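Local coordinates for putative phosphohistidine phosphatase, SixA (Nakamurella multipartita, PDB 4HBZ), which probably acts as a phosphohistidine phosphatase, removing phosphate groups as a member of branch 1 of the histidine phosphatase superfamily, at residues T50-W55 / G157-L162; V63-C68 / S84-Y89; A72-T77 / V118-T123; A103-V108 / G166-L171; R133-N138 / G175-L180. All blocks are in the same frame, centred on the assembly; numbering follows the deposited sequence.

How the contacts relate
The five contacts sample both layers of helices and the mixed sheet between them, the three-layer plan of the histidine phosphatase fold. Contacts 2 and 3 share the beta-alpha-beta unit 65-90 and touch where strand 65-69 pairs with strand 114-119; their centres are about 13 Å apart. Contact 2 also touches contact 4, on the face of the sheet opposite helices 43-59 and 72-81. Contacts 1 and 5 join through the neighbouring strands 159-164 and 177-182. Along the chain, contacts 2 and 3 are nested within the loop closed by contact 1, whereas contacts 4 and 5 each cross it. Contacts 1 and 4 bring parts of the last third of the chain back to earlier helices.

Contact 1 of 5, residues T50-W55 / G157-L162; sequences TAAGQW and GTFAVL
Trp-55 and Phe-159 meet at a helix-on-sheet interface of the histidine phosphatase fold, a three-layer alpha/beta/alpha sandwich in which helix 43-59 lies against the mixed sheet containing strand 159-164. The short segments run in nearly the same direction, at 19°, with axes 11.4 Å apart. That spacing is bridged mainly by side chains, a worked example of aromatic groups filling the gap between a helix and a sheet.

The aromatic part comes first. The six-membered ring of Trp-55 and the ring of Phe-159 cross obliquely, their planes 51° apart, a pairing that is neither a stack nor an edge-to-face contact. Phe-159 leads with its CZ corner, which lies 3.5 Å from CE3 of Trp-55, while its CE1 sits beside the CE3-CZ3 bond of the indole. CB of Phe-159 points to the helix, and the first torsion (chi1 62°) sets CG between the backbone N and the carbonyl carbon, a crowded position from which the outer ring atoms reach both Trp-55 and Ala-52. On the helix side, the Trp-55 ring also stacks with His-59.

Backbone pairing places the strand: Val-161 is bonded to Gln-179 and Leu-180 of strand 177-182, while Met-25 and Val-23 of strand 20-26 touch the Phe-159 ring.

The aliphatic contacts complete the seam. From the sheet, CG2 of Val-161 only approaches the indole, 4.5 Å from Trp-55 CZ3. One turn back along the helix, the methyl of Ala-52 reaches the edge of the phenyl ring, with CB 3.7 Å from Phe-159 CE2.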
# COMPACT_ATOMS: atom_id res chain seq x y z
N THR A 50 -7.33 -0.62 -13.01
CA THR A 50 -7.67 -1.92 -13.58
C THR A 50 -6.44 -2.74 -13.89
O THR A 50 -6.34 -3.95 -13.57
CB THR A 50 -8.52 -1.71 -14.85
OG1 THR A 50 -9.73 -1.01 -14.49
CG2 THR A 50 -8.84 -3.04 -15.51
N ALA A 51 -5.45 -2.09 -14.51
CA ALA A 51 -4.20 -2.78 -14.80
C ALA A 51 -3.47 -3.24 -13.56
O ALA A 51 -2.92 -4.34 -13.52
CB ALA A 51 -3.31 -1.90 -15.70
N ALA A 52 -3.48 -2.39 -12.54
CA ALA A 52 -2.83 -2.75 -11.29
C ALA A 52 -3.49 -3.96 -10.65
O ALA A 52 -2.82 -4.90 -10.20
CB ALA A 52 -2.86 -1.57 -10.33
N GLY A 53 -4.83 -3.98 -10.63
CA GLY A 53 -5.55 -5.17 -10.13
C GLY A 53 -5.22 -6.47 -10.84
O GLY A 53 -5.08 -7.54 -10.26
N GLN A 54 -5.17 -6.38 -12.17
CA GLN A 54 -4.83 -7.53 -12.98
C GLN A 54 -3.45 -8.07 -12.66
O GLN A 54 -3.23 -9.27 -12.59
CB GLN A 54 -5.00 -7.17 -14.47
CG GLN A 54 -6.49 -7.05 -14.82
CD GLN A 54 -6.75 -6.44 -16.18
OE1 GLN A 54 -5.81 -6.05 -16.87
NE2 GLN A 54 -8.00 -6.32 -16.56
N TRP A 55 -2.50 -7.16 -12.45
CA TRP A 55 -1.14 -7.54 -12.08
C TRP A 55 -1.13 -8.19 -10.73
O TRP A 55 -0.60 -9.28 -10.58
CB TRP A 55 -0.19 -6.33 -12.11
CG TRP A 55 1.26 -6.78 -11.99
CD1 TRP A 55 2.10 -6.93 -13.00
CD2 TRP A 55 1.97 -7.08 -10.80
NE1 TRP A 55 3.30 -7.37 -12.54
CE2 TRP A 55 3.26 -7.44 -11.19
CE3 TRP A 55 1.65 -7.09 -9.46
CZ2 TRP A 55 4.23 -7.84 -10.24
CZ3 TRP A 55 2.62 -7.47 -8.53
CH2 TRP A 55 3.87 -7.85 -8.95
N GLY A 157 -1.62 5.63 -8.74
CA GLY A 157 -1.80 4.28 -9.25
C GLY A 157 -0.64 3.34 -8.97
O GLY A 157 -0.75 2.13 -9.16
N THR A 158 0.49 3.90 -8.51
CA THR A 158 1.66 3.07 -8.17
C THR A 158 1.42 2.23 -6.96
O THR A 158 0.71 2.62 -6.05
CB THR A 158 2.88 3.99 -7.91
OG1 THR A 158 3.12 4.78 -9.07
CG2 THR A 158 4.16 3.24 -7.60
N PHE A 159 2.00 1.05 -6.94
CA PHE A 159 2.05 0.30 -5.68
C PHE A 159 3.41 -0.31 -5.47
O PHE A 159 4.15 -0.59 -6.38
CB PHE A 159 0.95 -0.77 -5.60
CG PHE A 159 1.02 -1.85 -6.66
CD1 PHE A 159 1.79 -2.99 -6.49
CD2 PHE A 159 0.29 -1.68 -7.84
CE1 PHE A 159 1.83 -3.96 -7.47
CE2 PHE A 159 0.34 -2.64 -8.82
CZ PHE A 159 1.08 -3.78 -8.62
N ALA A 160 3.73 -0.46 -4.19
CA ALA A 160 4.95 -1.15 -3.70
C ALA A 160 4.58 -2.43 -3.00
O ALA A 160 3.54 -2.49 -2.30
CB ALA A 160 5.70 -0.25 -2.72
N VAL A 161 5.36 -3.45 -3.24
CA VAL A 161 5.17 -4.75 -2.63
C VAL A 161 6.35 -4.98 -1.69
O VAL A 161 7.51 -4.89 -2.09
CB VAL A 161 5.14 -5.88 -3.66
CG1 VAL A 161 4.91 -7.25 -2.98
CG2 VAL A 161 4.11 -5.62 -4.75
N LEU A 162 6.02 -5.22 -0.41
CA LEU A 162 7.01 -5.43 0.62
C LEU A 162 6.75 -6.74 1.34
O LEU A 162 5.66 -7.26 1.30
CB LEU A 162 7.00 -4.28 1.63
CG LEU A 162 7.16 -2.88 1.05
CD1 LEU A 162 5.81 -2.20 0.87
CD2 LEU A 162 8.08 -2.02 1.90

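Contact 2 of 5, residues V63-C68 / S84-Y89; sequences VDVVVC and SAQVRY
Cys-68 and Tyr-89 show how neighbouring parallel strands clothe their backbone ladder with side chains. CB of Cys-68 approaches CD1 of Tyr-89 at 3.8 Å, and its SG makes an oblique sulfur-aromatic contact with the ring, 71° off the normal. CG1 of Val-87 covers one face of that ring near the rim. Val-66 shares this side of the sheet, and Leu-78 of helix 72-81 touches Val-66, Val-87 and Tyr-89.

The other face holds Val-65, Val-67, Gln-86 and Arg-88. Gln-86 has CG between its backbone N and carbonyl carbon (chi1 52°), which brings that CG to 3.2 Å from Asp-64 O. In one of the two conformers of Val-65, CG1 lies 3.7 Å from CD of Arg-88, whose chain then bends at the next torsion (chi3 76°) to carry NE off the line of the methylenes.

Between the two faces runs the parallel ladder. Gln-86 O accepts from Val-66 N, Val-66 O from Arg-88 N and Arg-88 O from Cys-68 N; the shortest of these, Arg-88 N to Val-66 O, measures 2.7 Å. Before the pairing begins, one water donates to Asp-64 O and accepts from Gln-86 N, extending the connection by a bridge. With helix 72-81 linking the two strands, this is the parallel pair of a beta-alpha-beta crossover, placed at the edge of the sheet.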
# COMPACT_ATOMS: atom_id res chain seq x y z
N VAL A 63 -5.20 -11.33 -1.99
CA VAL A 63 -5.24 -10.39 -0.87
C VAL A 63 -6.26 -10.91 0.15
O VAL A 63 -7.38 -11.26 -0.16
CB VAL A 63 -5.58 -8.96 -1.36
CG1 VAL A 63 -5.91 -8.05 -0.19
CG2 VAL A 63 -4.45 -8.40 -2.20
N ASP A 64 -5.87 -10.86 1.44
CA ASP A 64 -6.75 -11.30 2.52
C ASP A 64 -7.56 -10.16 3.12
O ASP A 64 -8.73 -10.35 3.49
CB ASP A 64 -6.00 -12.00 3.64
CG ASP A 64 -5.26 -13.23 3.15
OD1 ASP A 64 -5.96 -14.15 2.61
OD2 ASP A 64 -4.01 -13.25 3.23
N VAL A 65 -6.93 -8.99 3.23
CA VAL A 65 -7.51 -7.83 3.92
C VAL A 65 -7.08 -6.56 3.20
O VAL A 65 -5.92 -6.45 2.80
CB VAL A 65 -7.02 -7.78 5.39
CG1 VAL A 65 -7.55 -6.57 6.11
CG2 VAL A 65 -7.41 -9.06 6.12
N VAL A 66 -8.02 -5.63 3.01
CA VAL A 66 -7.70 -4.34 2.42
C VAL A 66 -8.02 -3.31 3.51
O VAL A 66 -9.05 -3.41 4.21
CB VAL A 66 -8.58 -4.03 1.21
CG1 VAL A 66 -8.20 -2.71 0.58
CG2 VAL A 66 -8.42 -5.13 0.18
N VAL A 67 -7.10 -2.35 3.65
CA VAL A 67 -7.35 -1.12 4.46
C VAL A 67 -7.40 0.01 3.43
O VAL A 67 -6.42 0.22 2.66
CB VAL A 67 -6.29 -0.86 5.54
CG1 VAL A 67 -6.78 0.23 6.46
CG2 VAL A 67 -5.95 -2.16 6.32
N CYS A 68 -8.51 0.76 3.38
CA CYS A 68 -8.76 1.70 2.31
C CYS A 68 -9.27 3.03 2.83
O CYS A 68 -10.17 3.07 3.64
CB CYS A 68 -9.79 1.09 1.36
SG CYS A 68 -10.08 2.00 -0.19
N SER A 84 -11.51 -9.08 -4.38
CA SER A 84 -12.57 -9.41 -3.45
C SER A 84 -11.83 -9.86 -2.19
O SER A 84 -11.13 -10.89 -2.19
CB SER A 84 -13.47 -10.51 -4.04
OG SER A 84 -14.52 -10.87 -3.15
N ALA A 85 -11.95 -9.09 -1.14
CA ALA A 85 -11.33 -9.43 0.13
C ALA A 85 -12.14 -8.71 1.18
O ALA A 85 -13.03 -7.96 0.86
CB ALA A 85 -9.87 -8.99 0.15
N GLN A 86 -11.86 -8.94 2.43
CA GLN A 86 -12.55 -8.14 3.44
C GLN A 86 -11.92 -6.74 3.42
O GLN A 86 -10.70 -6.64 3.33
CB GLN A 86 -12.48 -8.79 4.82
CG GLN A 86 -11.12 -9.18 5.34
CD GLN A 86 -11.19 -9.86 6.75
OE1 GLN A 86 -11.49 -9.22 7.75
NE2 GLN A 86 -10.90 -11.17 6.80
N VAL A 87 -12.74 -5.71 3.48
CA VAL A 87 -12.26 -4.32 3.38
C VAL A 87 -12.57 -3.56 4.66
O VAL A 87 -13.68 -3.67 5.19
CB VAL A 87 -12.86 -3.58 2.19
CG1 VAL A 87 -12.24 -2.17 2.06
CG2 VAL A 87 -12.75 -4.38 0.91
N ARG A 88 -11.56 -2.86 5.17
CA ARG A 88 -11.69 -1.96 6.31
C ARG A 88 -11.54 -0.54 5.77
O ARG A 88 -10.42 -0.12 5.45
CB ARG A 88 -10.60 -2.28 7.30
CG ARG A 88 -10.68 -3.72 7.86
CD ARG A 88 -9.37 -4.27 8.44
NE ARG A 88 -9.07 -3.72 9.74
CZ ARG A 88 -9.33 -4.31 10.92
NH1 ARG A 88 -9.02 -3.63 12.02
NH2 ARG A 88 -9.92 -5.49 11.04
N TYR A 89 -12.65 0.16 5.64
CA TYR A 89 -12.62 1.54 5.18
C TYR A 89 -12.31 2.43 6.39
O TYR A 89 -12.93 2.30 7.46
CB TYR A 89 -13.94 1.96 4.54
CG TYR A 89 -14.21 1.26 3.23
CD1 TYR A 89 -13.49 1.60 2.06
CD2 TYR A 89 -15.12 0.20 3.18
CE1 TYR A 89 -13.73 0.93 0.88
CE2 TYR A 89 -15.34 -0.46 2.00
CZ TYR A 89 -14.64 -0.07 0.86
OH TYR A 89 -14.90 -0.77 -0.33
O HOH W 1 -8.70 -11.72 -2.53
O HOH W 2 -10.94 -11.66 2.83

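Contact 3 of 5, residues A72-T77 / V118-T123; sequences ARTRQT and VGHAPT
Arg-73 O is gripped twice within its helix: Thr-77 N donates to it at 3.0 Å, and Thr-77 OG1 reaches back to the same Arg-73 O at 2.7 Å. OG1 also bonds to Ala-28 N, while the other branch of Thr-77, CG2, turns to the sheet.

The Arg-73 side chain is extended from CG to NE and brings its guanidinium to His-120. The two groups stand almost perpendicular, with planes 81° apart: CE1 of the imidazole sits over the guanidinium face, toward its rim, and Arg-73 NE lies at the ring edge, 3.7 Å from His-120 CE1. The far end of Arg-73 forms a salt bridge through NH2 with Asp-36.

His-120 follows strand 114-119 in the parallel part of the sheet; its NE2 is hydrogen-bonded to Ser-69 OG, which helps to fix the ring, and the ring also meets those of His-27 and Tyr-94. Such a cluster at the strand ends is consistent with the phosphate pocket of histidine phosphatases.

Thr-74 CG2 lies over the imidazole face in a CH-pi contact, 28° off the normal. Deeper in, Val-118 CG1 rests against the helix, 3.7 Å from Thr-74 O and 4.1 Å from Thr-77 CG2.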
# COMPACT_ATOMS: atom_id res chain seq x y z
N ALA A 72 -13.72 8.79 -2.30
CA ALA A 72 -14.25 8.13 -3.53
C ALA A 72 -13.10 7.55 -4.38
O ALA A 72 -13.19 6.46 -4.89
CB ALA A 72 -15.10 9.08 -4.34
N ARG A 73 -12.01 8.29 -4.53
CA ARG A 73 -10.98 7.87 -5.45
C ARG A 73 -10.22 6.65 -5.03
O ARG A 73 -9.79 5.84 -5.86
CB ARG A 73 -10.02 9.04 -5.77
CG ARG A 73 -9.27 9.65 -4.57
CD ARG A 73 -8.68 10.98 -4.99
NE ARG A 73 -7.99 11.73 -3.93
CZ ARG A 73 -8.57 12.64 -3.14
NH1 ARG A 73 -9.91 12.79 -3.08
NH2 ARG A 73 -7.82 13.40 -2.36
N THR A 74 -10.04 6.48 -3.72
CA THR A 74 -9.44 5.28 -3.16
C THR A 74 -10.44 4.09 -3.22
O THR A 74 -10.10 2.99 -3.62
CB THR A 74 -8.93 5.55 -1.73
OG1 THR A 74 -9.90 6.35 -1.05
CG2 THR A 74 -7.63 6.34 -1.77
N ARG A 75 -11.70 4.32 -2.88
CA ARG A 75 -12.76 3.31 -3.03
C ARG A 75 -12.86 2.82 -4.47
O ARG A 75 -12.94 1.60 -4.70
CB ARG A 75 -14.12 3.86 -2.58
CG ARG A 75 -14.24 4.12 -1.11
CD ARG A 75 -15.59 4.77 -0.79
NE ARG A 75 -15.79 5.04 0.62
CZ ARG A 75 -16.29 4.17 1.52
NH1 ARG A 75 -16.72 2.95 1.16
NH2 ARG A 75 -16.42 4.57 2.78
N GLN A 76 -12.84 3.75 -5.40
CA GLN A 76 -12.97 3.43 -6.81
C GLN A 76 -11.74 2.71 -7.33
O GLN A 76 -11.83 1.81 -8.18
CB GLN A 76 -13.23 4.70 -7.63
CG GLN A 76 -14.65 5.21 -7.40
CD GLN A 76 -14.90 6.57 -8.03
OE1 GLN A 76 -14.06 7.08 -8.74
NE2 GLN A 76 -16.04 7.19 -7.72
N THR A 77 -10.56 3.08 -6.86
CA THR A 77 -9.36 2.36 -7.22
C THR A 77 -9.48 0.91 -6.78
O THR A 77 -9.26 0.00 -7.56
CB THR A 77 -8.13 3.01 -6.56
OG1 THR A 77 -7.91 4.31 -7.10
CG2 THR A 77 -6.93 2.17 -6.77
N VAL A 118 -4.85 1.02 0.38
CA VAL A 118 -5.13 1.96 -0.69
C VAL A 118 -5.31 3.33 -0.07
O VAL A 118 -6.25 3.59 0.68
CB VAL A 118 -6.37 1.53 -1.50
CG1 VAL A 118 -6.54 2.44 -2.70
CG2 VAL A 118 -6.27 0.05 -1.97
N GLY A 119 -4.34 4.18 -0.33
CA GLY A 119 -4.36 5.50 0.26
C GLY A 119 -3.81 6.59 -0.63
O GLY A 119 -3.90 6.55 -1.85
N HIS A 120 -3.23 7.61 0.01
CA HIS A 120 -2.84 8.84 -0.65
C HIS A 120 -1.35 9.13 -0.47
O HIS A 120 -0.76 8.78 0.58
CB HIS A 120 -3.59 10.04 0.01
CG HIS A 120 -5.08 9.89 0.03
ND1 HIS A 120 -5.87 10.42 -0.96
CD2 HIS A 120 -5.91 9.20 0.86
CE1 HIS A 120 -7.14 10.08 -0.73
NE2 HIS A 120 -7.19 9.36 0.37
N ALA A 121 -0.73 9.77 -1.44
CA ALA A 121 0.54 10.40 -1.25
C ALA A 121 0.38 11.70 -0.49
O ALA A 121 -0.66 12.31 -0.58
CB ALA A 121 1.20 10.67 -2.57
N PRO A 122 1.40 12.13 0.28
CA PRO A 122 2.73 11.57 0.39
C PRO A 122 2.84 10.41 1.37
O PRO A 122 3.89 9.73 1.48
CB PRO A 122 3.55 12.76 0.90
CG PRO A 122 2.55 13.59 1.67
CD PRO A 122 1.30 13.48 0.87
N THR A 123 1.77 10.12 2.13
CA THR A 123 1.92 9.16 3.19
C THR A 123 2.24 7.74 2.70
O THR A 123 3.03 7.05 3.31
CB THR A 123 0.62 9.12 4.06
OG1 THR A 123 0.53 10.39 4.71
CG2 THR A 123 0.59 7.96 5.07

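Contact 4 of 5, residues A103-V108 / G166-L171; sequences AEVAAV and GAWADL
Ala-106 and Ala-169 bring two backbones close, their CA atoms 4.0 Å apart, where helix 98-106 meets the 3-10 turn 168-170. With only methyl groups at these positions, the chains come near enough for Ala-106 CA to make a C-H...O contact with Trp-168 O at 3.5 Å. The same Trp-168 O accepts a hydrogen bond from Leu-171 N within the turn, so one carbonyl serves both its own segment and the facing one.

Trp-168 carries most of the side-chain packing. Its CB points to helix 98-106, and the first torsion (chi1 -64°) places CG anti to the carbonyl carbon, where CG2 of Val-108 meets it; the indole is received by two valines. Val-108 sends its CG2 over the five-membered ring in a CH-pi contact, 4.0 Å from the ring centroid and 27° off the normal. Val-105 instead approaches the six-membered part obliquely, CG1 being 3.6 Å from Trp-168 CE3. That methyl is shared: CG1 of Val-105 also lies 3.6 Å from CD2 of Leu-171, which follows the turn.

The polar edge of the indole is bonded as well, NE1 donating to Ala-112 O, a bond that limits turning of the indole. Beyond it, Trp-168 rests on Leu-22 and Val-115, while Val-105 touches Val-117 and Val-108 touches Val-65 and Val-67. The contact covers part of the face of the sheet away from helix 43-59, where helix 98-106 and the 3-10 turn together form part of the second outer layer of an alpha/beta/alpha sandwich.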
# COMPACT_ATOMS: atom_id res chain seq x y z
N ALA A 103 -0.72 1.89 12.29
CA ALA A 103 -1.65 1.46 13.32
C ALA A 103 -2.81 0.69 12.74
O ALA A 103 -3.29 -0.27 13.37
CB ALA A 103 -2.14 2.65 14.12
N GLU A 104 -3.31 1.10 11.59
CA GLU A 104 -4.42 0.38 10.97
C GLU A 104 -3.95 -0.97 10.41
O GLU A 104 -4.67 -1.96 10.57
CB GLU A 104 -5.05 1.18 9.85
CG GLU A 104 -5.77 2.41 10.32
CD GLU A 104 -6.92 2.13 11.27
OE1 GLU A 104 -7.58 1.07 11.18
OE2 GLU A 104 -7.18 3.02 12.10
N VAL A 105 -2.77 -1.04 9.78
CA VAL A 105 -2.23 -2.34 9.33
C VAL A 105 -2.03 -3.26 10.54
O VAL A 105 -2.34 -4.46 10.49
CB VAL A 105 -0.97 -2.17 8.51
CG1 VAL A 105 -0.39 -3.53 8.21
CG2 VAL A 105 -1.29 -1.42 7.23
N ALA A 106 -1.57 -2.70 11.63
CA ALA A 106 -1.35 -3.51 12.83
C ALA A 106 -2.57 -4.15 13.41
O ALA A 106 -2.50 -5.16 14.12
CB ALA A 106 -0.73 -2.65 13.91
N ALA A 107 -3.74 -3.61 13.13
CA ALA A 107 -5.00 -4.07 13.64
C ALA A 107 -5.72 -5.15 12.78
O ALA A 107 -6.77 -5.66 13.21
CB ALA A 107 -5.94 -2.86 13.88
N VAL A 108 -5.18 -5.47 11.59
CA VAL A 108 -5.82 -6.46 10.72
C VAL A 108 -5.79 -7.84 11.39
O VAL A 108 -4.99 -8.11 12.32
CB VAL A 108 -5.14 -6.57 9.32
CG1 VAL A 108 -5.18 -5.21 8.66
CG2 VAL A 108 -3.78 -7.17 9.37
N GLY A 166 7.88 -10.11 10.45
CA GLY A 166 7.19 -9.73 11.68
C GLY A 166 5.70 -9.93 11.58
O GLY A 166 5.11 -9.95 10.48
N ALA A 167 5.07 -10.14 12.72
CA ALA A 167 3.61 -10.07 12.81
C ALA A 167 3.11 -8.72 12.37
O ALA A 167 3.83 -7.68 12.51
CB ALA A 167 3.22 -10.28 14.26
N TRP A 168 1.89 -8.62 11.86
CA TRP A 168 1.35 -7.32 11.50
C TRP A 168 1.42 -6.29 12.63
O TRP A 168 1.71 -5.12 12.37
CB TRP A 168 -0.08 -7.40 10.94
CG TRP A 168 -0.18 -8.14 9.65
CD1 TRP A 168 -0.82 -9.30 9.44
CD2 TRP A 168 0.46 -7.78 8.40
NE1 TRP A 168 -0.68 -9.67 8.11
CE2 TRP A 168 0.12 -8.78 7.46
CE3 TRP A 168 1.28 -6.74 8.00
CZ2 TRP A 168 0.53 -8.69 6.12
CZ3 TRP A 168 1.72 -6.68 6.67
CH2 TRP A 168 1.34 -7.66 5.77
N ALA A 169 1.13 -6.71 13.86
CA ALA A 169 1.13 -5.78 14.95
C ALA A 169 2.52 -5.13 15.17
O ALA A 169 2.64 -4.01 15.70
CB ALA A 169 0.64 -6.47 16.20
N ASP A 170 3.56 -5.85 14.73
CA ASP A 170 4.93 -5.45 15.00
C ASP A 170 5.57 -4.73 13.81
O ASP A 170 6.74 -4.49 13.84
CB ASP A 170 5.76 -6.72 15.30
CG ASP A 170 5.37 -7.38 16.65
OD1 ASP A 170 4.74 -6.68 17.45
OD2 ASP A 170 5.80 -8.50 16.90
N LEU A 171 4.79 -4.42 12.78
CA LEU A 171 5.35 -3.90 11.55
C LEU A 171 6.21 -2.68 11.73
O LEU A 171 7.27 -2.55 11.10
CB LEU A 171 4.21 -3.72 10.53
CG LEU A 171 4.53 -3.26 9.16
CD1 LEU A 171 5.40 -4.21 8.38
CD2 LEU A 171 3.21 -2.99 8.43

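Contact 5 of 5, residues R133-N138 / G175-L180; sequences RQSLLN and GAELQL
Gly-175 brings its backbone almost directly against that of a helix, its CA 4.4 Å from CA of Ser-135 and 4.0 Å from Ser-135 N. It is the first residue to leave helix 171-174, and it does so at a positive phi of 72°. The side from which a side chain would leave CA is taken up by the main chain of Gln-134 and Ser-135, and being glycine the residue can sit there.

Around this close approach, helix 123-138 offers its side chains to the end of helix 171-174. Gln-134 has CG anti to its backbone N (chi1 -177°), where it lies 3.9 Å from Gly-175 N; the chain then bends. Two side-chain amides converge on carbonyls at the end of the short helix, NE2 of Gln-134 donating to Gln-173 O and ND2 of Asn-138 to both Gln-173 O and Ala-174 O.

Ser-135 covers the start of the strand. Its CB sits 3.5 Å from Ala-176 O, and its OG comes within 3.3 Å of CG of Glu-177. That hydroxyl is hydrogen-bonded to Arg-139 NH1, which also makes a long, weak ion pair with Glu-177 OE1.

The whole is a helix-to-strand junction: a glycine of positive phi ends helix 171-174 and leads into 177-182, an edge strand of the sheet, while packed against helix 123-138, to which the backbone of Ala-176 is also bonded through Leu-131.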
# COMPACT_ATOMS: atom_id res chain seq x y z
N ARG A 133 13.72 1.37 5.68
CA ARG A 133 14.85 1.79 6.51
C ARG A 133 14.90 1.05 7.82
O ARG A 133 15.96 0.78 8.33
CB ARG A 133 14.75 3.30 6.71
CG ARG A 133 14.88 4.13 5.41
CD ARG A 133 15.86 3.64 4.31
NE ARG A 133 17.23 3.94 4.68
CZ ARG A 133 18.31 3.81 3.88
NH1 ARG A 133 18.22 3.38 2.60
NH2 ARG A 133 19.50 4.12 4.38
N GLN A 134 13.74 0.76 8.41
CA GLN A 134 13.70 0.00 9.67
C GLN A 134 14.23 -1.41 9.47
O GLN A 134 14.95 -1.95 10.29
CB GLN A 134 12.27 0.01 10.24
CG GLN A 134 12.12 -0.68 11.59
CD GLN A 134 12.79 0.07 12.76
OE1 GLN A 134 12.99 1.27 12.73
NE2 GLN A 134 13.03 -0.65 13.81
N SER A 135 13.82 -2.01 8.36
CA SER A 135 14.30 -3.35 8.06
C SER A 135 15.84 -3.37 7.86
O SER A 135 16.54 -4.28 8.37
CB SER A 135 13.56 -3.90 6.86
OG SER A 135 14.00 -5.25 6.60
N LEU A 136 16.37 -2.37 7.17
CA LEU A 136 17.84 -2.22 7.04
C LEU A 136 18.52 -2.19 8.39
O LEU A 136 19.55 -2.87 8.62
CB LEU A 136 18.17 -0.94 6.27
CG LEU A 136 17.91 -0.90 4.78
CD1 LEU A 136 18.19 0.52 4.29
CD2 LEU A 136 18.83 -1.88 4.06
N LEU A 137 17.97 -1.40 9.30
CA LEU A 137 18.54 -1.25 10.62
C LEU A 137 18.56 -2.61 11.30
O LEU A 137 19.59 -3.04 11.85
CB LEU A 137 17.73 -0.24 11.43
CG LEU A 137 18.12 -0.16 12.92
CD1 LEU A 137 19.58 0.26 13.07
CD2 LEU A 137 17.21 0.82 13.63
N ASN A 138 17.43 -3.30 11.25
CA ASN A 138 17.31 -4.58 11.92
C ASN A 138 18.26 -5.63 11.36
O ASN A 138 18.71 -6.49 12.12
CB ASN A 138 15.86 -5.08 11.89
CG ASN A 138 14.94 -4.24 12.73
OD1 ASN A 138 15.38 -3.49 13.60
ND2 ASN A 138 13.65 -4.31 12.47
N GLY A 175 9.83 -3.56 10.45
CA GLY A 175 10.07 -3.04 9.09
C GLY A 175 9.63 -4.05 8.05
O GLY A 175 9.03 -5.11 8.37
N ALA A 176 9.96 -3.75 6.79
CA ALA A 176 9.68 -4.71 5.71
C ALA A 176 10.67 -4.43 4.59
O ALA A 176 11.07 -3.29 4.41
CB ALA A 176 8.26 -4.60 5.23
N GLU A 177 10.98 -5.45 3.82
CA GLU A 177 11.91 -5.31 2.71
C GLU A 177 11.12 -5.09 1.42
O GLU A 177 10.10 -5.73 1.17
CB GLU A 177 12.70 -6.60 2.55
CG GLU A 177 13.71 -6.82 3.69
CD GLU A 177 14.60 -8.01 3.36
OE1 GLU A 177 15.45 -7.91 2.40
OE2 GLU A 177 14.41 -9.05 4.01
N LEU A 178 11.62 -4.17 0.61
CA LEU A 178 10.95 -3.83 -0.63
C LEU A 178 11.26 -4.87 -1.68
O LEU A 178 12.47 -5.12 -1.98
CB LEU A 178 11.42 -2.47 -1.09
CG LEU A 178 10.83 -1.92 -2.38
CD1 LEU A 178 9.30 -1.74 -2.28
CD2 LEU A 178 11.44 -0.57 -2.65
N GLN A 179 10.21 -5.45 -2.26
CA GLN A 179 10.33 -6.45 -3.33
C GLN A 179 10.27 -5.81 -4.72
O GLN A 179 11.05 -6.20 -5.61
CB GLN A 179 9.27 -7.56 -3.19
CG GLN A 179 9.27 -8.29 -1.85
CD GLN A 179 10.65 -8.80 -1.49
OE1 GLN A 179 11.22 -9.61 -2.23
NE2 GLN A 179 11.21 -8.30 -0.39
N LEU A 180 9.32 -4.91 -4.89
CA LEU A 180 9.10 -4.26 -6.17
C LEU A 180 8.24 -3.05 -6.04
O LEU A 180 7.41 -2.94 -5.12
CB LEU A 180 8.55 -5.23 -7.19
CG LEU A 180 7.26 -5.88 -6.94
CD1 LEU A 180 6.20 -5.17 -7.79
CD2 LEU A 180 7.31 -7.35 -7.35